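PDB 5OWU: importin subunit beta-1 from Saccharomyces cerevisiae, which carries proteins into the nucleus by associating with importin alpha, the adaptor that recognises the classical nuclear localization signal in cargo. Local coordinates for residues V229-T233 against A244-L248; T271-M275 against T286-W290; L329-L333 against A351-L355. All coordinates share one frame; numbering follows the deposited sequence. Where two conformers were deposited one is given.

Contacts 1, 2 and 3 each join the two helices of one HEAT repeat, HEAT 6, 7 and 8 in turn, and all three are buried. Contact 1 touches contact 2 through Phe245 and Thr271, and contact 2 touches contact 3 through Val287 and Leu332, whereas contacts 1 and 3 stay about 12 Å apart at their nearest atoms. Contact 2 is therefore the middle member of a stacked series. Their chemistry differs: contact 3 is made by apolar side chains and backbone, contact 1 adds a methyl over an aromatic face, and contact 2 contains a hydrogen bond between side chains of the two helices. Small residues, Ala244, Thr286 and Ala351, sit where the paired backbones come nearest.

Contact 1: V229-T233 against A244-L248; sequences VCEAT and AFGCL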
loop_
_atom_site.group_PDB
_atom_site.type_symbol
_atom_site.label_atom_id
_atom_site.label_comp_id
_atom_site.label_asym_id
_atom_site.label_seq_id
_atom_site.Cartn_x
_atom_site.Cartn_y
_atom_site.Cartn_z
ATOM N N VAL A 229 5.098 26.369 -15.013
ATOM C CA VAL A 229 4.274 25.685 -14.022
ATOM C C VAL A 229 3.771 26.677 -12.970
ATOM O O VAL A 229 2.585 26.687 -12.614
ATOM C CB VAL A 229 5.060 24.518 -13.394
ATOM C CG1 VAL A 229 4.310 23.930 -12.208
ATOM C CG2 VAL A 229 5.302 23.434 -14.439
ATOM N N CYS A 230 4.663 27.528 -12.458
ATOM C CA CYS A 230 4.265 28.498 -11.434
ATOM C C CYS A 230 3.235 29.480 -11.982
ATOM O O CYS A 230 2.189 29.737 -11.354
ATOM C CB CYS A 230 5.494 29.243 -10.924
ATOM S SG CYS A 230 6.636 28.191 -10.012
ATOM N N GLU A 231 3.523 30.048 -13.154
ATOM C CA GLU A 231 2.559 30.877 -13.856
ATOM C C GLU A 231 1.203 30.185 -13.830
ATOM O O GLU A 231 0.187 30.815 -13.521
ATOM C CB GLU A 231 3.029 31.138 -15.294
ATOM C CG GLU A 231 2.232 32.201 -16.042
ATOM C CD GLU A 231 0.756 31.849 -16.186
ATOM O OE1 GLU A 231 -0.101 32.680 -15.818
ATOM O OE2 GLU A 231 0.454 30.733 -16.659
ATOM N N ALA A 232 1.180 28.883 -14.123
ATOM C CA ALA A 232 -0.094 28.171 -14.153
ATOM C C ALA A 232 -0.723 28.072 -12.768
ATOM O O ALA A 232 -1.954 28.108 -12.650
ATOM C CB ALA A 232 0.082 26.775 -14.754
ATOM N N THR A 233 0.083 27.935 -11.711
ATOM C CA THR A 233 -0.504 27.886 -10.374
ATOM C C THR A 233 -1.153 29.204 -9.994
ATOM O O THR A 233 -2.022 29.219 -9.117
ATOM C CB THR A 233 0.535 27.549 -9.305
ATOM O OG1 THR A 233 1.478 28.620 -9.201
ATOM C CG2 THR A 233 1.248 26.242 -9.619
ATOM N N ALA A 244 -1.818 22.473 -12.116
ATOM C CA ALA A 244 -0.466 22.993 -11.981
ATOM C C ALA A 244 0.148 22.591 -10.645
ATOM O O ALA A 244 1.338 22.266 -10.574
ATOM C CB ALA A 244 -0.472 24.513 -12.146
ATOM N N PHE A 245 -0.651 22.597 -9.576
ATOM C CA PHE A 245 -0.153 22.167 -8.273
ATOM C C PHE A 245 0.126 20.669 -8.244
ATOM O O PHE A 245 1.082 20.235 -7.593
ATOM C CB PHE A 245 -1.141 22.560 -7.169
ATOM C CG PHE A 245 -0.804 23.861 -6.498
ATOM C CD1 PHE A 245 0.221 23.928 -5.571
ATOM C CD2 PHE A 245 -1.505 25.020 -6.797
ATOM C CE1 PHE A 245 0.542 25.129 -4.953
ATOM C CE2 PHE A 245 -1.189 26.224 -6.181
ATOM C CZ PHE A 245 -0.167 26.277 -5.259
ATOM N N GLY A 246 -0.672 19.861 -8.944
ATOM C CA GLY A 246 -0.300 18.461 -9.116
ATOM C C GLY A 246 1.081 18.327 -9.731
ATOM O O GLY A 246 1.927 17.552 -9.257
ATOM N N CYS A 247 1.334 19.110 -10.784
ATOM C CA CYS A 247 2.662 19.141 -11.396
ATOM C C CYS A 247 3.729 19.531 -10.393
ATOM O O CYS A 247 4.775 18.882 -10.288
ATOM C CB CYS A 247 2.690 20.132 -12.552
ATOM S SG CYS A 247 2.115 19.460 -14.054
ATOM N N LEU A 248 3.498 20.623 -9.667
ATOM C CA LEU A 248 4.501 21.097 -8.724
ATOM C C LEU A 248 4.827 20.032 -7.691
ATOM O O LEU A 248 5.998 19.820 -7.365
ATOM C CB LEU A 248 4.027 22.375 -8.025
ATOM C CG LEU A 248 4.494 23.726 -8.549
ATOM C CD1 LEU A 248 3.988 24.809 -7.609
ATOM C CD2 LEU A 248 6.011 23.804 -8.687
#
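Ala232 and Ala244 meet methyl to methyl, their CB atoms 3.5 Å apart, which is tighter than ordinary van der Waals contact. The Ala244 methyl is also touched by Thr233 CG2, and Thr233 and Ala244 are the residues whose CA atoms lie nearest each other, at 5.2 Å. A turn earlier on helix 219-233 and a turn later on helix 238-255, larger groups take over. The Val229 and Leu248 side chains slide past each other in opposite directions, Val229 CG1 lying 3.7 Å from Leu248 CG. With CG1 anti to the backbone N (chi1 171°), Val229 turns this methyl toward the second helix, where it lies near the Ala244 carbonyl oxygen and also reaches Cys247 CB. The Leu248 and Thr233 side chains cross at about a right angle, Leu248 CD1 lying 3.7 Å from Thr233 CG2.

These residues line the facing sides of the two helices of HEAT repeat 6, helix 219-233 and helix 238-255. The short segments run roughly antiparallel, at 139°, with their axes 8.8 Å apart, as in the helical hairpin from which HEAT solenoids are built. Leu205 and Leu202 of helix 195-208 pack on Val229 and Ala232, while Leu267 of helix 260-274 packs on Leu248.

The aromatic part of the contact is a CH-pi interaction: Thr233 CG2 stands over one face of Phe245, 4.3 Å from the ring centroid and displaced toward the rim.

The Thr233 hydroxyl bonds within its own helix. Thr233 OG1 donates to Cys230 O at 2.5 Å, in the carbonyl plane and on a lone pair, while the methyl faces Ala244, Phe245 and Leu248.

Contact 2: T271-M275 against T286-W290; sequences TIATM and TVEFW
Thr271 and Trp290 are joined by a side-chain hydrogen bond in an otherwise largely apolar interface between helix 260-274 and helix 280-306, the helix pair of HEAT repeat 7. Trp290 NE1 donates to Thr271 OG1 over 2.9 Å. The bond is bent, with an N-H...O angle of 142°, and the oxygen sits near the edge of the indole but tilted 24° out of its plane. Thr271 OG1 is bonded to Leu267 O as well, so the hydroxyl ties the indole to the backbone of helix 260-274.

The other branch of Thr271 is apolar in its contacts. With OG1 placed between the backbone N and carbonyl carbon (chi1 65°), Thr271 CG2 is left to meet Phe289 CD2 at 3.6 Å, the two side chains crossing at about a right angle. The Met275 side chain also crosses the indole at about a right angle: bent at its last torsion, it brings Met275 CE to 3.5 Å from Trp290 CD1. Ile272 CG1 makes a more distant contact with Trp290 CZ2, at 4.4 Å. A leucine in place of Trp290 would probably leave Thr271 OG1 without its indole donor and open a gap beside Met275 CE.

Where the backbones are nearest, Thr286 CG2 lies 3.6 Å from Thr271 O. Met275 CB lies 3.3 Å from Thr286 OG1, which bonds to Ala283 O in its own helix.

Trp290 also packs on Ser321 of helix 317-332 and on Cys354 and Phe358 of helix 347-362. The buried indole N-H is thus satisfied by a threonine oxygen whose own hydroxyl is satisfied by backbone, which is consistent with these polar groups being buried inside the repeat.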
loop_
_atom_site.group_PDB
_atom_site.type_symbol
_atom_site.label_atom_id
_atom_site.label_comp_id
_atom_site.label_asym_id
_atom_site.label_seq_id
_atom_site.Cartn_x
_atom_site.Cartn_y
_atom_site.Cartn_z
ATOM N N THR A 271 3.007 29.930 -2.164
ATOM C CA THR A 271 2.201 28.896 -1.524
ATOM C C THR A 271 1.772 29.323 -0.131
ATOM O O THR A 271 0.639 29.048 0.290
ATOM C CB THR A 271 2.967 27.570 -1.479
ATOM O OG1 THR A 271 4.129 27.690 -0.651
ATOM C CG2 THR A 271 3.377 27.148 -2.884
ATOM N N ILE A 272 2.654 30.019 0.596
ATOM C CA ILE A 272 2.259 30.525 1.906
ATOM C C ILE A 272 1.105 31.506 1.765
ATOM O O ILE A 272 0.168 31.510 2.573
ATOM C CB ILE A 272 3.460 31.165 2.624
ATOM C CG1 ILE A 272 4.424 30.060 3.065
ATOM C CG2 ILE A 272 2.992 31.991 3.823
ATOM C CD1 ILE A 272 5.665 30.552 3.778
ATOM N N ALA A 273 1.156 32.354 0.739
ATOM C CA ALA A 273 0.100 33.335 0.534
ATOM C C ALA A 273 -1.234 32.650 0.280
ATOM O O ALA A 273 -2.240 32.965 0.927
ATOM C CB ALA A 273 0.463 34.253 -0.631
ATOM N N THR A 274 -1.259 31.693 -0.653
ATOM C CA THR A 274 -2.529 31.062 -0.997
ATOM C C THR A 274 -3.027 30.082 0.064
ATOM O O THR A 274 -4.200 29.696 0.016
ATOM C CB THR A 274 -2.419 30.358 -2.350
ATOM O OG1 THR A 274 -1.188 29.633 -2.423
ATOM C CG2 THR A 274 -2.480 31.383 -3.476
ATOM N N MET A 275 -2.197 29.692 1.036
ATOM C CA MET A 275 -2.715 28.848 2.110
ATOM C C MET A 275 -3.799 29.546 2.923
ATOM O O MET A 275 -4.518 28.880 3.676
ATOM C CB MET A 275 -1.592 28.408 3.048
ATOM C CG MET A 275 -1.986 27.235 3.923
ATOM S SD MET A 275 -0.602 26.489 4.784
ATOM C CE MET A 275 0.326 25.799 3.429
ATOM N N THR A 286 -2.273 24.208 -1.615
ATOM C CA THR A 286 -1.024 24.614 -0.970
ATOM C C THR A 286 -0.639 23.627 0.126
ATOM O O THR A 286 0.542 23.268 0.282
ATOM C CB THR A 286 -1.139 26.031 -0.399
ATOM O OG1 THR A 286 -1.985 26.029 0.759
ATOM C CG2 THR A 286 -1.705 26.986 -1.433
ATOM N N VAL A 287 -1.635 23.156 0.879
ATOM C CA VAL A 287 -1.366 22.186 1.932
ATOM C C VAL A 287 -0.688 20.955 1.348
ATOM O O VAL A 287 0.338 20.492 1.857
ATOM C CB VAL A 287 -2.664 21.825 2.673
ATOM C CG1 VAL A 287 -2.427 20.685 3.660
ATOM C CG2 VAL A 287 -3.199 23.041 3.404
ATOM N N GLU A 288 -1.242 20.416 0.255
ATOM C CA GLU A 288 -0.657 19.221 -0.342
ATOM C C GLU A 288 0.779 19.476 -0.769
ATOM O O GLU A 288 1.636 18.591 -0.652
ATOM C CB GLU A 288 -1.492 18.750 -1.537
ATOM C CG GLU A 288 -0.879 17.569 -2.294
ATOM C CD GLU A 288 -0.658 16.351 -1.411
ATOM O OE1 GLU A 288 -1.358 16.218 -0.381
ATOM O OE2 GLU A 288 0.218 15.522 -1.748
ATOM N N PHE A 289 1.062 20.679 -1.272
ATOM C CA PHE A 289 2.444 21.010 -1.621
ATOM C C PHE A 289 3.372 20.896 -0.409
ATOM O O PHE A 289 4.461 20.297 -0.481
ATOM C CB PHE A 289 2.500 22.417 -2.207
ATOM C CG PHE A 289 3.861 22.809 -2.684
ATOM C CD1 PHE A 289 4.426 22.161 -3.760
ATOM C CD2 PHE A 289 4.578 23.809 -2.057
ATOM C CE1 PHE A 289 5.673 22.503 -4.218
ATOM C CE2 PHE A 289 5.840 24.157 -2.516
ATOM C CZ PHE A 289 6.384 23.494 -3.596
ATOM N N TRP A 290 2.964 21.470 0.723
ATOM C CA TRP A 290 3.864 21.425 1.871
ATOM C C TRP A 290 3.945 20.024 2.472
ATOM O O TRP A 290 5.008 19.628 2.975
ATOM C CB TRP A 290 3.449 22.478 2.896
ATOM C CG TRP A 290 3.981 23.809 2.481
ATOM C CD1 TRP A 290 3.315 24.791 1.805
ATOM C CD2 TRP A 290 5.317 24.286 2.670
ATOM N NE1 TRP A 290 4.154 25.855 1.571
ATOM C CE2 TRP A 290 5.389 25.568 2.090
ATOM C CE3 TRP A 290 6.462 23.752 3.273
ATOM C CZ2 TRP A 290 6.552 26.327 2.108
ATOM C CZ3 TRP A 290 7.615 24.503 3.285
ATOM C CH2 TRP A 290 7.652 25.779 2.705
#

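Contact 3: L329-L333 against A351-L355; sequences LLNLL and AGACL
Leu332 and Ala351 pack closely, their CB atoms 3.7 Å apart, at the tight end of the contact between helix 317-332 and helix 347-362, the pair that forms HEAT repeat 8. Ala351 also lies beside the backbone of the first helix, its CB 3.9 Å from Leu329 O. Leu329 and Ala351 are the residues with the nearest CA atoms, an approach that the short alanine methyl permits. Leu333 adds to this part with its CD2, 3.7 Å from Gly352 N. At Gly352, which has no side chain, the leucine methyl lies against the backbone of helix 347-362.

Leu329 bridges toward the next turn. Both its methyls meet the thiol of Cys354, Leu329 CD1 lying 3.8 Å from Cys354 SG and Leu329 CD2 touching both SG and CB of that cysteine. Cys354 holds SG anti to the backbone N (chi1 -173°), which turns the sulfur toward that fork.

Packing slackens toward Leu355. Leu330 CB points away from the second helix, yet its CD2 branch comes 3.9 Å from Leu355 CD2, whereas Leu333 CD1 approaches the same methyl only at 4.4 Å. Solvent is reached on the backs of the two helices, by Asn331, which is exposed and directed away from helix 347-362, and in part by Ala353; neither touches the opposite segment.

On one flank, Leu332 and Cys354 both rest on Val287 of helix 280-306, and Leu329 and Leu332 also meet Met275. On another, Leu330 packs on Phe373 of helix 367-377 and, with Leu333, on Ala392 of helix 383-395, while Leu355 touches Val370, so the pair is sandwiched between helices that precede and follow it in the chain.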
loop_
_atom_site.group_PDB
_atom_site.type_symbol
_atom_site.label_atom_id
_atom_site.label_comp_id
_atom_site.label_asym_id
_atom_site.label_seq_id
_atom_site.Cartn_x
_atom_site.Cartn_y
_atom_site.Cartn_z
ATOM N N LEU A 329 -1.708 26.778 8.507
ATOM C CA LEU A 329 -2.282 25.439 8.676
ATOM C C LEU A 329 -3.252 25.411 9.851
ATOM O O LEU A 329 -4.420 24.985 9.727
ATOM C CB LEU A 329 -1.170 24.412 8.909
ATOM C CG LEU A 329 -0.276 23.940 7.772
ATOM C CD1 LEU A 329 0.798 23.011 8.336
ATOM C CD2 LEU A 329 -1.089 23.226 6.707
ATOM N N LEU A 330 -2.768 25.857 11.012
ATOM C CA LEU A 330 -3.602 25.898 12.204
ATOM C C LEU A 330 -4.917 26.605 11.907
ATOM O O LEU A 330 -5.995 26.113 12.260
ATOM C CB LEU A 330 -2.842 26.583 13.342
ATOM C CG LEU A 330 -1.641 25.770 13.836
ATOM C CD1 LEU A 330 -0.718 26.606 14.718
ATOM C CD2 LEU A 330 -2.112 24.532 14.591
ATOM N N ASN A 331 -4.846 27.748 11.220
ATOM C CA ASN A 331 -6.072 28.450 10.855
ATOM C C ASN A 331 -6.977 27.581 9.986
ATOM O O ASN A 331 -8.205 27.679 10.078
ATOM C CB ASN A 331 -5.743 29.755 10.131
ATOM C CG ASN A 331 -6.989 30.486 9.663
ATOM O OD1 ASN A 331 -7.752 31.013 10.475
ATOM N ND2 ASN A 331 -7.206 30.515 8.350
ATOM N N LEU A 332 -6.398 26.735 9.132
ATOM C CA LEU A 332 -7.230 25.871 8.306
ATOM C C LEU A 332 -7.954 24.820 9.128
ATOM O O LEU A 332 -8.967 24.280 8.669
ATOM C CB LEU A 332 -6.392 25.187 7.226
ATOM C CG LEU A 332 -5.817 26.091 6.135
ATOM C CD1 LEU A 332 -4.903 25.284 5.216
ATOM C CD2 LEU A 332 -6.929 26.765 5.334
ATOM N N LEU A 333 -7.467 24.514 10.332
ATOM C CA LEU A 333 -8.146 23.504 11.143
ATOM C C LEU A 333 -9.581 23.877 11.512
ATOM O O LEU A 333 -10.366 22.982 11.857
ATOM C CB LEU A 333 -7.354 23.230 12.425
ATOM C CG LEU A 333 -5.959 22.633 12.231
ATOM C CD1 LEU A 333 -5.273 22.466 13.572
ATOM C CD2 LEU A 333 -6.037 21.296 11.502
ATOM N N ALA A 351 -5.003 19.660 6.428
ATOM C CA ALA A 351 -4.157 20.518 7.250
ATOM C C ALA A 351 -3.692 19.789 8.503
ATOM O O ALA A 351 -2.549 19.961 8.936
ATOM C CB ALA A 351 -4.914 21.789 7.616
ATOM N N GLY A 352 -4.561 18.973 9.101
ATOM C CA GLY A 352 -4.128 18.158 10.228
ATOM C C GLY A 352 -3.038 17.168 9.852
ATOM O O GLY A 352 -2.025 17.034 10.553
ATOM N N ALA A 353 -3.227 16.453 8.741
ATOM C CA ALA A 353 -2.193 15.517 8.307
ATOM C C ALA A 353 -0.882 16.249 8.034
ATOM O O ALA A 353 0.208 15.767 8.386
ATOM C CB ALA A 353 -2.664 14.754 7.065
ATOM N N CYS A 354 -0.970 17.416 7.399
ATOM C CA CYS A 354 0.226 18.197 7.118
ATOM C C CYS A 354 0.921 18.600 8.412
ATOM O O CYS A 354 2.141 18.460 8.548
ATOM C CB CYS A 354 -0.142 19.426 6.293
ATOM S SG CYS A 354 1.285 20.345 5.722
ATOM N N LEU A 355 0.150 19.091 9.382
ATOM C CA LEU A 355 0.718 19.461 10.672
ATOM C C LEU A 355 1.467 18.291 11.298
ATOM O O LEU A 355 2.559 18.471 11.860
ATOM C CB LEU A 355 -0.393 19.953 11.600
ATOM C CG LEU A 355 0.019 20.446 12.981
ATOM C CD1 LEU A 355 0.995 21.623 12.873
ATOM C CD2 LEU A 355 -1.228 20.840 13.770
#